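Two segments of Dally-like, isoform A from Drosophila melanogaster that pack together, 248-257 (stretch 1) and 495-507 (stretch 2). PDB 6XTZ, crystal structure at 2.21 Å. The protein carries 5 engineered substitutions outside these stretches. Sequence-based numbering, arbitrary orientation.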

# COMPACT_ATOMS: atom_id res chain seq x y z
N THR A 248 -27.24 9.37 11.75
CA THR A 248 -25.87 8.97 11.43
C THR A 248 -25.84 7.66 10.64
O THR A 248 -25.27 7.59 9.55
CB THR A 248 -25.05 8.85 12.71
OG1 THR A 248 -25.00 10.12 13.36
CG2 THR A 248 -23.63 8.41 12.39
N ASN A 249 -26.46 6.61 11.19
CA ASN A 249 -26.48 5.33 10.50
C ASN A 249 -27.17 5.43 9.15
O ASN A 249 -26.78 4.73 8.20
CB ASN A 249 -27.17 4.28 11.38
CG ASN A 249 -26.34 3.89 12.59
OD1 ASN A 249 -25.30 4.50 12.86
ND2 ASN A 249 -26.79 2.89 13.32
N TYR A 250 -28.19 6.28 9.03
CA TYR A 250 -28.82 6.53 7.74
C TYR A 250 -27.83 7.16 6.77
O TYR A 250 -27.71 6.73 5.62
CB TYR A 250 -30.06 7.41 7.93
CG TYR A 250 -30.75 7.81 6.65
CD1 TYR A 250 -30.86 6.94 5.57
CD2 TYR A 250 -31.32 9.07 6.52
CE1 TYR A 250 -31.50 7.31 4.41
CE2 TYR A 250 -31.97 9.46 5.36
CZ TYR A 250 -32.05 8.57 4.31
OH TYR A 250 -32.69 8.95 3.15
N CYS A 251 -27.10 8.19 7.23
CA CYS A 251 -26.08 8.81 6.38
C CYS A 251 -25.00 7.81 6.00
O CYS A 251 -24.57 7.76 4.84
CB CYS A 251 -25.47 10.02 7.09
SG CYS A 251 -24.16 10.85 6.17
N VAL A 252 -24.53 7.01 6.96
CA VAL A 252 -23.44 6.07 6.68
C VAL A 252 -23.87 5.05 5.63
O VAL A 252 -23.10 4.73 4.72
CB VAL A 252 -22.97 5.39 7.98
CG1 VAL A 252 -22.00 4.26 7.66
CG2 VAL A 252 -22.33 6.40 8.91
N ASN A 253 -25.10 4.55 5.73
CA ASN A 253 -25.58 3.57 4.76
C ASN A 253 -25.66 4.17 3.36
O ASN A 253 -25.42 3.47 2.37
CB ASN A 253 -26.94 3.03 5.19
CG ASN A 253 -26.84 2.02 6.31
OD1 ASN A 253 -25.84 1.31 6.43
ND2 ASN A 253 -27.87 1.95 7.14
N VAL A 254 -26.00 5.45 3.25
CA VAL A 254 -26.10 6.08 1.94
C VAL A 254 -24.72 6.26 1.32
O VAL A 254 -24.50 5.92 0.16
CB VAL A 254 -26.86 7.42 2.04
CG1 VAL A 254 -26.83 8.15 0.71
CG2 VAL A 254 -28.29 7.19 2.50
N ILE A 255 -23.77 6.78 2.10
CA ILE A 255 -22.42 6.98 1.58
C ILE A 255 -21.78 5.64 1.25
O ILE A 255 -21.05 5.51 0.26
CB ILE A 255 -21.57 7.80 2.56
CG1 ILE A 255 -22.32 9.05 3.01
CG2 ILE A 255 -20.25 8.19 1.91
CD1 ILE A 255 -22.60 10.03 1.89
N LYS A 256 -22.03 4.62 2.07
CA LYS A 256 -21.51 3.29 1.77
C LYS A 256 -22.02 2.79 0.43
O LYS A 256 -21.28 2.14 -0.32
CB LYS A 256 -21.89 2.30 2.88
CG LYS A 256 -20.97 2.34 4.09
CD LYS A 256 -21.20 1.12 4.98
CE LYS A 256 -20.12 1.00 6.04
NZ LYS A 256 -20.22 -0.29 6.78
N GLY A 257 -23.28 3.08 0.10
CA GLY A 257 -23.80 2.68 -1.20
C GLY A 257 -23.22 3.50 -2.33
O GLY A 257 -22.90 2.96 -3.40
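Stretch 2 (495-507) SITTEHGSNPEFT

Stretch 2, an irregular segment without helix or strand, is pinned to the helix of stretch 1 chiefly through Asn253. The side-chain amide of Asn253 (chi1 m) pairs with the backbone of stretch 2: OD1 accepts from Thr497 N at 3.0 Å, and ND2 donates to Ser495 O at 3.2 Å, so Ile496 is bracketed by the pair. The backbone of the same residue is also engaged, Asn503 ND2 donating to Asn253 O at 2.8 Å although that carbonyl already accepts the helical bond from Gly257 N (3.1 Å). Nearly one helical turn on, the extended Lys256 side chain lets NZ donate to Thr497 O at 3.0 Å, so both backbone polar groups of Thr497 are held. Ser495 to Thr498 thus run roughly along the helix, N to C; Glu499 to Ser502 leave it, and the chain steps partly back in a type I turn from Asn503, near Gly257, to Phe506, in which Asn503 OD1 accepts from Glu505 N at 2.8 Å. Packing fills in around these hydrogen bonds. Ile496 lies beside Asn249 (CA to CA 5.7 Å), with its CG2 4.0 Å from Val252 CG1. Glu505 CG rests 3.9 Å from Val254 CG2, while its OE1 meets the Tyr250 ring edge, 3.2 Å from CE1. Phe506 CE1 approaches Gly257 CA to 3.4 Å; a CB there would clash with this ring. The contact buries 621 Å² in all.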

# COMPACT_ATOMS: atom_id res chain seq x y z
N SER A 495 -29.70 -1.01 10.36
CA SER A 495 -28.38 -0.89 10.93
C SER A 495 -27.34 -0.70 9.83
O SER A 495 -27.63 -0.88 8.64
CB SER A 495 -28.04 -2.12 11.78
OG SER A 495 -28.04 -3.30 10.99
N ILE A 496 -26.13 -0.32 10.23
CA ILE A 496 -25.06 -0.10 9.27
C ILE A 496 -24.76 -1.41 8.55
O ILE A 496 -24.37 -2.41 9.18
CB ILE A 496 -23.82 0.46 9.95
CG1 ILE A 496 -24.11 1.85 10.54
CG2 ILE A 496 -22.66 0.54 8.97
CD1 ILE A 496 -22.92 2.51 11.18
N THR A 497 -24.96 -1.42 7.24
CA THR A 497 -24.84 -2.65 6.46
C THR A 497 -23.37 -2.97 6.18
O THR A 497 -22.52 -2.09 6.07
CB THR A 497 -25.60 -2.53 5.14
OG1 THR A 497 -25.39 -3.70 4.35
CG2 THR A 497 -25.13 -1.30 4.36
N THR A 498 -23.09 -4.27 6.07
CA THR A 498 -21.77 -4.76 5.68
C THR A 498 -21.85 -5.75 4.52
O THR A 498 -20.85 -6.41 4.22
CB THR A 498 -21.06 -5.42 6.87
OG1 THR A 498 -21.88 -6.46 7.40
CG2 THR A 498 -20.78 -4.39 7.96
N GLU A 499 -23.00 -5.86 3.87
CA GLU A 499 -23.18 -6.81 2.79
C GLU A 499 -22.43 -6.34 1.54
O GLU A 499 -22.08 -5.17 1.39
CB GLU A 499 -24.66 -7.00 2.47
CG GLU A 499 -25.50 -7.44 3.66
CD GLU A 499 -25.20 -8.86 4.08
OE1 GLU A 499 -25.14 -9.74 3.20
OE2 GLU A 499 -25.03 -9.10 5.30
N HIS A 500 -22.21 -7.29 0.63
CA HIS A 500 -21.55 -7.02 -0.65
C HIS A 500 -22.59 -7.24 -1.75
O HIS A 500 -22.88 -8.38 -2.12
CB HIS A 500 -20.34 -7.92 -0.84
CG HIS A 500 -19.57 -7.65 -2.09
ND1 HIS A 500 -19.80 -6.55 -2.89
CD2 HIS A 500 -18.57 -8.35 -2.69
CE1 HIS A 500 -18.97 -6.58 -3.92
NE2 HIS A 500 -18.22 -7.66 -3.83
N GLY A 501 -23.14 -6.15 -2.26
CA GLY A 501 -24.12 -6.20 -3.34
C GLY A 501 -25.49 -5.69 -2.98
O GLY A 501 -26.37 -5.66 -3.85
N SER A 502 -25.72 -5.29 -1.73
CA SER A 502 -27.01 -4.79 -1.30
C SER A 502 -26.81 -3.67 -0.29
O SER A 502 -25.73 -3.51 0.29
CB SER A 502 -27.88 -5.90 -0.69
OG SER A 502 -27.31 -6.38 0.52
N ASN A 503 -27.87 -2.88 -0.09
CA ASN A 503 -27.87 -1.75 0.82
C ASN A 503 -29.32 -1.40 1.10
O ASN A 503 -30.13 -1.39 0.17
CB ASN A 503 -27.13 -0.55 0.23
CG ASN A 503 -26.95 0.58 1.23
OD1 ASN A 503 -27.89 1.29 1.56
ND2 ASN A 503 -25.72 0.74 1.72
N PRO A 504 -29.69 -1.11 2.35
CA PRO A 504 -31.10 -0.80 2.65
C PRO A 504 -31.61 0.45 1.96
O PRO A 504 -32.83 0.59 1.79
CB PRO A 504 -31.11 -0.62 4.18
CG PRO A 504 -29.87 -1.32 4.66
CD PRO A 504 -28.86 -1.14 3.57
N GLU A 505 -30.73 1.36 1.55
CA GLU A 505 -31.12 2.60 0.90
C GLU A 505 -31.05 2.53 -0.61
O GLU A 505 -31.21 3.56 -1.28
CB GLU A 505 -30.25 3.75 1.42
CG GLU A 505 -30.22 3.86 2.93
CD GLU A 505 -31.60 4.06 3.51
OE1 GLU A 505 -32.43 4.73 2.86
OE2 GLU A 505 -31.87 3.53 4.62
N PHE A 506 -30.80 1.35 -1.17
CA PHE A 506 -30.70 1.17 -2.61
C PHE A 506 -31.53 -0.03 -3.03
O PHE A 506 -31.59 -1.03 -2.31
CB PHE A 506 -29.23 0.98 -3.05
CG PHE A 506 -28.37 2.20 -2.83
CD1 PHE A 506 -27.88 2.50 -1.57
CD2 PHE A 506 -28.04 3.03 -3.88
CE1 PHE A 506 -27.09 3.61 -1.36
CE2 PHE A 506 -27.25 4.14 -3.69
CZ PHE A 506 -26.77 4.43 -2.43
N THR A 507 -32.17 0.07 -4.19
CA THR A 507 -33.04 -1.01 -4.66
C THR A 507 -32.22 -2.24 -5.02
O THR A 507 -32.45 -3.33 -4.49
CB THR A 507 -33.87 -0.54 -5.85
OG1 THR A 507 -33.01 -0.20 -6.94
CG2 THR A 507 -34.70 0.68 -5.47